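PDB 5DRK: nitrogen regulatory protein P-II from Thiomonas intermedia, which binds adenine nucleotides between the subunits of a trimer and, like other P-II family members, probably acts as a regulator of other proteins. Local coordinates for residues K11-L16 with L63-A68; I15-H20 with A88-V93. All coordinates share one frame; numbering follows the deposited sequence.

Both interactions are built on strand 7-17, one along each of its edges, and they share Ile-15 and Leu-16. Interaction 1 is buried near the middle of the chain: six backbone hydrogen bonds join 11-16 to 63-68, with aliphatic side chains on both faces and a charged network reaching into neighbouring subunits. Interaction 2, its centre about 9 Å from that of interaction 1, is also largely buried, but Glu-17, His-20 and His-89 are partly exposed. After two backbone bonds, a bridging water and an edge-to-face histidine pair replace the regular strand pairing. ADP touches both contacts, at its ribose in interaction 1 and also through its phosphates in interaction 2.

Interaction 1: residues K11-L16 with L63-A68; sequences KLEIIL and LIMIIA. With AMP (adenosine monophosphate), chain D; ADP (adenosine-5'-diphosphate), chain E.
Ile-14 and Ile-66 meet flank to flank, CB to CB at 4.2 Å, in the central antiparallel pairing of the ferredoxin-like P-II sheet, on the face covered by helices 21-31 and 75-88. Beside them Leu-16 lays CD1 against CG1 of Ile-64 at 3.7 Å. Its CG sits between backbone N and carbonyl carbon (chi1 39°), its end nearing the neighbouring strand, with Ala-24 and Phe-85 against it. The opposite face carries Ile-15, whose CG1 lies 3.9 Å from CG of Met-65; there Thr-37 and Ile-67 of the third subunit pack on, so this side belongs to the trimer core. Three hydrogen-bonded pairs, Leu-12 with Ala-68, Ile-14 with Ile-66 and Leu-16 with Ile-64, lock the register; the shortest bond runs from Ile-66 N to Ile-14 O at 2.8 Å. Nucleotides flank the pairing at both ends: Leu-63 CD1 touches the ribose of ADP, and Ile-67 O approaches C2 of AMP at 3.2 Å. At the polar edge the thioether of Met-65 crosses the chain of Glu-13, SD 3.8 Å from CG. Glu-13 OE2 forms a salt bridge with Lys-11 NZ of the third subunit, and Lys-11 NZ the matching one with Glu-13 OE2 of the second. Lys-11 rests its CD on CG2 of Ile-67 and bends at chi3 (71°), bringing NZ into a weak salt bridge with OE1 of Glu-13 in its own chain at 3.3 Å.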
loop_
_atom_site.group_PDB
_atom_site.type_symbol
_atom_site.label_atom_id
_atom_site.label_comp_id
_atom_site.label_asym_id
_atom_site.label_seq_id
_atom_site.Cartn_x
_atom_site.Cartn_y
_atom_site.Cartn_z
ATOM N N LYS B 11 4.108 1.598 9.249
ATOM C CA LYS B 11 3.369 2.285 8.207
ATOM C C LYS B 11 1.868 1.963 8.284
ATOM O O LYS B 11 1.465 0.802 8.231
ATOM C CB LYS B 11 3.914 1.916 6.839
ATOM C CG LYS B 11 3.506 2.862 5.727
ATOM C CD LYS B 11 3.721 2.208 4.348
ATOM C CE LYS B 11 2.712 1.111 4.096
ATOM N NZ LYS B 11 2.590 0.863 2.618
ATOM N N LEU B 12 1.058 3.011 8.379
ATOM C CA LEU B 12 -0.393 2.875 8.354
ATOM C C LEU B 12 -0.986 2.947 6.945
ATOM O O LEU B 12 -0.613 3.792 6.128
ATOM C CB LEU B 12 -1.036 3.964 9.214
ATOM C CG LEU B 12 -0.521 4.127 10.643
ATOM C CD1 LEU B 12 -1.300 5.244 11.354
ATOM C CD2 LEU B 12 -0.628 2.839 11.417
ATOM N N GLU B 13 -1.931 2.064 6.669
ATOM C CA GLU B 13 -2.833 2.277 5.543
ATOM C C GLU B 13 -4.210 2.550 6.116
ATOM O O GLU B 13 -4.791 1.681 6.745
ATOM C CB GLU B 13 -2.840 1.088 4.601
ATOM C CG GLU B 13 -1.591 1.055 3.720
ATOM C CD GLU B 13 -1.467 -0.197 2.876
ATOM O OE1 GLU B 13 -0.496 -0.283 2.087
ATOM O OE2 GLU B 13 -2.319 -1.103 3.013
ATOM N N ILE B 14 -4.705 3.772 5.920
ATOM C CA ILE B 14 -6.003 4.173 6.449
ATOM C C ILE B 14 -7.002 4.346 5.314
ATOM O O ILE B 14 -6.859 5.256 4.485
ATOM C CB ILE B 14 -5.918 5.497 7.241
ATOM C CG1 ILE B 14 -4.819 5.420 8.310
ATOM C CG2 ILE B 14 -7.271 5.812 7.901
ATOM C CD1 ILE B 14 -4.285 6.794 8.751
ATOM N N ILE B 15 -8.021 3.517 5.285
ATOM C CA ILE B 15 -9.019 3.554 4.258
ATOM C C ILE B 15 -10.356 4.056 4.762
ATOM O O ILE B 15 -10.880 3.523 5.676
ATOM C CB ILE B 15 -9.133 2.175 3.617
ATOM C CG1 ILE B 15 -7.776 1.720 3.110
ATOM C CG2 ILE B 15 -10.155 2.151 2.524
ATOM C CD1 ILE B 15 -7.751 0.300 2.597
ATOM N N LEU B 16 -10.879 5.098 4.141
ATOM C CA LEU B 16 -12.140 5.729 4.517
ATOM C C LEU B 16 -12.776 6.582 3.432
ATOM O O LEU B 16 -12.185 6.854 2.438
ATOM C CB LEU B 16 -11.984 6.582 5.772
ATOM C CG LEU B 16 -10.763 7.445 6.069
ATOM C CD1 LEU B 16 -9.881 7.776 4.893
ATOM C CD2 LEU B 16 -11.035 8.676 6.898
ATOM N N LEU B 63 -13.890 6.621 -1.861
ATOM C CA LEU B 63 -12.929 6.103 -0.881
ATOM C C LEU B 63 -11.530 6.618 -1.180
ATOM O O LEU B 63 -11.178 6.785 -2.352
ATOM C CB LEU B 63 -12.882 4.564 -0.878
ATOM C CG LEU B 63 -13.963 3.730 -0.194
ATOM C CD1 LEU B 63 -13.652 2.240 -0.409
ATOM C CD2 LEU B 63 -14.080 4.070 1.287
ATOM N N ILE B 64 -10.736 6.832 -0.131
ATOM C CA ILE B 64 -9.307 7.096 -0.297
ATOM C C ILE B 64 -8.482 6.211 0.643
ATOM O O ILE B 64 -9.000 5.669 1.621
ATOM C CB ILE B 64 -8.942 8.582 -0.026
ATOM C CG1 ILE B 64 -9.164 8.942 1.450
ATOM C CG2 ILE B 64 -9.757 9.508 -0.906
ATOM C CD1 ILE B 64 -8.763 10.354 1.803
ATOM N N MET B 65 -7.196 6.080 0.351
ATOM C CA MET B 65 -6.294 5.439 1.261
ATOM C C MET B 65 -5.170 6.418 1.615
ATOM O O MET B 65 -4.498 6.980 0.740
ATOM C CB MET B 65 -5.730 4.142 0.663
ATOM C CG MET B 65 -4.651 3.509 1.533
ATOM S SD MET B 65 -4.140 1.877 0.971
ATOM C CE MET B 65 -3.036 2.292 -0.363
ATOM N N ILE B 66 -4.992 6.620 2.916
ATOM C CA ILE B 66 -3.952 7.480 3.430
ATOM C C ILE B 66 -2.799 6.607 3.907
ATOM O O ILE B 66 -2.974 5.753 4.779
ATOM C CB ILE B 66 -4.475 8.375 4.595
ATOM C CG1 ILE B 66 -5.659 9.239 4.108
ATOM C CG2 ILE B 66 -3.338 9.220 5.198
ATOM C CD1 ILE B 66 -6.276 10.138 5.180
ATOM N N ILE B 67 -1.627 6.820 3.316
ATOM C CA ILE B 67 -0.408 6.111 3.691
ATOM C C ILE B 67 0.387 7.014 4.619
ATOM O O ILE B 67 0.726 8.154 4.257
ATOM C CB ILE B 67 0.443 5.722 2.421
ATOM C CG1 ILE B 67 -0.416 4.916 1.425
ATOM C CG2 ILE B 67 1.718 4.961 2.810
ATOM C CD1 ILE B 67 0.191 4.810 -0.007
ATOM N N ALA B 68 0.689 6.527 5.814
ATOM C CA ALA B 68 1.449 7.333 6.762
ATOM C C ALA B 68 2.537 6.514 7.446
ATOM O O ALA B 68 2.249 5.594 8.190
ATOM C CB ALA B 68 0.508 7.962 7.830
HETATM P P AMP D . 9.142 15.263 1.372
HETATM O O1P AMP D . 10.092 14.300 0.985
HETATM O O2P AMP D . 9.122 15.581 2.756
HETATM O O3P AMP D . 9.129 16.358 0.463
HETATM O "O5'" AMP D . 7.784 14.588 1.109
HETATM C "C5'" AMP D . 7.379 14.332 -0.202
HETATM C "C4'" AMP D . 6.284 13.312 -0.305
HETATM O "O4'" AMP D . 6.629 12.072 0.244
HETATM C "C3'" AMP D . 5.017 13.733 0.382
HETATM O "O3'" AMP D . 4.208 14.552 -0.399
HETATM C "C2'" AMP D . 4.374 12.417 0.643
HETATM O "O2'" AMP D . 3.578 12.004 -0.436
HETATM C "C1'" AMP D . 5.515 11.462 0.829
HETATM N N9 AMP D . 5.735 11.260 2.267
HETATM C C8 AMP D . 6.595 11.934 2.967
HETATM N N7 AMP D . 6.605 11.570 4.213
HETATM C C5 AMP D . 5.727 10.648 4.363
HETATM C C6 AMP D . 5.235 9.842 5.468
HETATM N N6 AMP D . 5.689 9.969 6.688
HETATM N N1 AMP D . 4.286 8.993 5.214
HETATM C C2 AMP D . 3.805 8.852 4.028
HETATM N N3 AMP D . 4.203 9.531 2.992
HETATM C C4 AMP D . 5.144 10.437 3.080
HETATM P PB ADP E . -19.505 -0.895 5.505
HETATM O O1B ADP E . -20.290 -0.534 4.319
HETATM O O2B ADP E . -19.696 -2.310 5.955
HETATM O O3B ADP E . -19.671 0.001 6.666
HETATM P PA ADP E . -16.633 -1.334 5.818
HETATM O O1A ADP E . -16.691 -2.759 6.160
HETATM O O2A ADP E . -16.238 -0.385 6.861
HETATM O O3A ADP E . -17.944 -0.775 5.088
HETATM O "O5'" ADP E . -15.578 -1.196 4.677
HETATM C "C5'" ADP E . -15.474 -0.017 3.947
HETATM C "C4'" ADP E . -14.285 -0.081 3.023
HETATM O "O4'" ADP E . -13.135 -0.467 3.708
HETATM C "C3'" ADP E . -14.417 -1.108 1.950
HETATM O "O3'" ADP E . -15.081 -0.600 0.824
HETATM C "C2'" ADP E . -12.999 -1.458 1.634
HETATM O "O2'" ADP E . -12.361 -0.578 0.753
HETATM C "C1'" ADP E . -12.327 -1.307 2.935
HETATM N N9 ADP E . -12.219 -2.645 3.492
HETATM C C8 ADP E . -13.054 -3.232 4.328
HETATM N N7 ADP E . -12.631 -4.444 4.631
HETATM C C5 ADP E . -11.513 -4.654 3.984
HETATM C C6 ADP E . -10.540 -5.738 3.859
HETATM N N6 ADP E . -10.705 -6.886 4.507
HETATM N N1 ADP E . -9.502 -5.538 3.059
HETATM C C2 ADP E . -9.316 -4.416 2.407
HETATM N N3 ADP E . -10.139 -3.406 2.469
HETATM C C4 ADP E . -11.241 -3.464 3.224
#

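Interaction 2: residues I15-H20 with A88-V93; sequences ILEGAH and AHSGVV. With ADP (adenosine-5'-diphosphate), chain E.
His-20 turns the edge of its imidazole toward one face of His-89, the ring centroids 4.5 Å apart and the planes inclined at 55°. NE2 of His-20 comes closest, 3.5 Å from CD2 of His-89. Both side chains carry CG beside the backbone N, but the rings are turned differently, chi2 being -57° in His-20 and 98° in His-89, whose ND1 is hydrogen-bonded to Phe-85 O, which fixes the turn of the ring. The Phe-85 ring joins the cluster, stacked with His-89 and edge-to-face with His-20. Glu-17 also has CG beside its backbone N, and the extended chain carries OE1 to 3.8 Å from Ser-90 CB. One water accepts from Glu-17 N and donates both to Glu-17 OE1 and to Ser-90 O, the latter at 2.6 Å. This water-bridged join lies where strand 7-17 of the P-II sheet parts from edge strand 92-100, just beyond the Ile-15 and Val-92 pair. Ile-15 N bonds to Val-92 O at 2.9 Å, and Val-92 N returns to Ile-15 O. Here Val-92 sets CG2 between its backbone N and carbonyl carbon, against CB of Ile-15, and turns CG1 to C8 of the adenine. Gly-91 CA passes 3.0 Å from Ile-15 O, and Gly-91 N donates to O2A of ADP at 2.9 Å. Ser-90 OG has O3B and O3A of ADP within reach of its one proton, the choice unsettled, and is also hydrogen-bonded to Tyr-51 OH.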
loop_
_atom_site.group_PDB
_atom_site.type_symbol
_atom_site.label_atom_id
_atom_site.label_comp_id
_atom_site.label_asym_id
_atom_site.label_seq_id
_atom_site.Cartn_x
_atom_site.Cartn_y
_atom_site.Cartn_z
ATOM N N ILE B 15 -8.021 3.517 5.285
ATOM C CA ILE B 15 -9.019 3.554 4.258
ATOM C C ILE B 15 -10.356 4.056 4.762
ATOM O O ILE B 15 -10.880 3.523 5.676
ATOM C CB ILE B 15 -9.133 2.175 3.617
ATOM C CG1 ILE B 15 -7.776 1.720 3.110
ATOM C CG2 ILE B 15 -10.155 2.151 2.524
ATOM C CD1 ILE B 15 -7.751 0.300 2.597
ATOM N N LEU B 16 -10.879 5.098 4.141
ATOM C CA LEU B 16 -12.140 5.729 4.517
ATOM C C LEU B 16 -12.776 6.582 3.432
ATOM O O LEU B 16 -12.185 6.854 2.438
ATOM C CB LEU B 16 -11.984 6.582 5.772
ATOM C CG LEU B 16 -10.763 7.445 6.069
ATOM C CD1 LEU B 16 -9.881 7.776 4.893
ATOM C CD2 LEU B 16 -11.035 8.676 6.898
ATOM N N GLU B 17 -14.004 6.994 3.653
ATOM C CA GLU B 17 -14.691 7.829 2.707
ATOM C C GLU B 17 -13.992 9.171 2.591
ATOM O O GLU B 17 -13.558 9.734 3.540
ATOM C CB GLU B 17 -16.157 7.978 3.070
ATOM C CG GLU B 17 -17.008 6.751 2.823
ATOM C CD GLU B 17 -18.269 6.761 3.646
ATOM O OE1 GLU B 17 -18.188 6.639 4.846
ATOM O OE2 GLU B 17 -19.336 6.909 3.101
ATOM N N GLY B 18 -13.884 9.657 1.381
ATOM C CA GLY B 18 -13.177 10.894 1.101
ATOM C C GLY B 18 -13.707 12.118 1.809
ATOM O O GLY B 18 -12.957 13.050 2.044
ATOM N N ALA B 19 -14.997 12.134 2.136
ATOM C CA ALA B 19 -15.586 13.291 2.812
ATOM C C ALA B 19 -14.986 13.496 4.206
ATOM O O ALA B 19 -15.074 14.587 4.769
ATOM C CB ALA B 19 -17.117 13.153 2.907
ATOM N N HIS B 20 -14.375 12.450 4.750
ATOM C CA HIS B 20 -13.760 12.509 6.061
ATOM C C HIS B 20 -12.259 12.691 6.020
ATOM O O HIS B 20 -11.584 12.440 7.015
ATOM C CB HIS B 20 -14.100 11.240 6.832
ATOM C CG HIS B 20 -15.561 11.100 7.093
ATOM N ND1 HIS B 20 -16.286 12.065 7.765
ATOM C CD2 HIS B 20 -16.446 10.139 6.741
ATOM C CE1 HIS B 20 -17.552 11.692 7.829
ATOM N NE2 HIS B 20 -17.677 10.531 7.216
ATOM N N ALA B 88 -18.408 4.386 13.942
ATOM C CA ALA B 88 -19.554 5.113 13.427
ATOM C C ALA B 88 -19.471 5.324 11.925
ATOM O O ALA B 88 -20.451 5.761 11.316
ATOM C CB ALA B 88 -19.677 6.450 14.136
ATOM N N HIS B 89 -18.308 5.021 11.335
ATOM C CA HIS B 89 -18.110 5.164 9.896
ATOM C C HIS B 89 -17.374 3.987 9.248
ATOM O O HIS B 89 -16.707 3.194 9.908
ATOM C CB HIS B 89 -17.353 6.458 9.594
ATOM C CG HIS B 89 -18.040 7.687 10.102
ATOM N ND1 HIS B 89 -17.694 8.295 11.293
ATOM C CD2 HIS B 89 -19.067 8.410 9.593
ATOM C CE1 HIS B 89 -18.474 9.347 11.489
ATOM N NE2 HIS B 89 -19.318 9.436 10.478
ATOM N N SER B 90 -17.535 3.887 7.934
ATOM C CA SER B 90 -16.826 2.924 7.108
ATOM C C SER B 90 -15.305 3.080 7.183
ATOM O O SER B 90 -14.794 4.197 7.235
ATOM C CB SER B 90 -17.264 3.076 5.647
ATOM O OG SER B 90 -18.454 2.367 5.377
ATOM N N GLY B 91 -14.585 1.964 7.157
ATOM C CA GLY B 91 -13.157 2.021 6.933
ATOM C C GLY B 91 -12.332 1.109 7.820
ATOM O O GLY B 91 -12.860 0.410 8.682
ATOM N N VAL B 92 -11.020 1.134 7.605
ATOM C CA VAL B 92 -10.100 0.228 8.292
ATOM C C VAL B 92 -8.684 0.799 8.339
ATOM O O VAL B 92 -8.313 1.643 7.498
ATOM C CB VAL B 92 -10.039 -1.140 7.601
ATOM C CG1 VAL B 92 -11.389 -1.816 7.658
ATOM C CG2 VAL B 92 -9.572 -0.978 6.146
ATOM N N VAL B 93 -7.900 0.318 9.301
ATOM C CA VAL B 93 -6.489 0.662 9.405
ATOM C C VAL B 93 -5.644 -0.601 9.445
ATOM O O VAL B 93 -5.856 -1.462 10.311
ATOM C CB VAL B 93 -6.168 1.493 10.681
ATOM C CG1 VAL B 93 -4.764 2.037 10.603
ATOM C CG2 VAL B 93 -7.165 2.618 10.880
HETATM P PB ADP E . -19.505 -0.895 5.505
HETATM O O1B ADP E . -20.290 -0.534 4.319
HETATM O O2B ADP E . -19.696 -2.310 5.955
HETATM O O3B ADP E . -19.671 0.001 6.666
HETATM P PA ADP E . -16.633 -1.334 5.818
HETATM O O1A ADP E . -16.691 -2.759 6.160
HETATM O O2A ADP E . -16.238 -0.385 6.861
HETATM O O3A ADP E . -17.944 -0.775 5.088
HETATM O "O5'" ADP E . -15.578 -1.196 4.677
HETATM C "C5'" ADP E . -15.474 -0.017 3.947
HETATM C "C4'" ADP E . -14.285 -0.081 3.023
HETATM O "O4'" ADP E . -13.135 -0.467 3.708
HETATM C "C3'" ADP E . -14.417 -1.108 1.950
HETATM O "O3'" ADP E . -15.081 -0.600 0.824
HETATM C "C2'" ADP E . -12.999 -1.458 1.634
HETATM O "O2'" ADP E . -12.361 -0.578 0.753
HETATM C "C1'" ADP E . -12.327 -1.307 2.935
HETATM N N9 ADP E . -12.219 -2.645 3.492
HETATM C C8 ADP E . -13.054 -3.232 4.328
HETATM N N7 ADP E . -12.631 -4.444 4.631
HETATM C C5 ADP E . -11.513 -4.654 3.984
HETATM C C6 ADP E . -10.540 -5.738 3.859
HETATM N N6 ADP E . -10.705 -6.886 4.507
HETATM N N1 ADP E . -9.502 -5.538 3.059
HETATM C C2 ADP E . -9.316 -4.416 2.407
HETATM N N3 ADP E . -10.139 -3.406 2.469
HETATM C C4 ADP E . -11.241 -3.464 3.224
HETATM O O HOH W 1 -15.845 6.306 6.078
#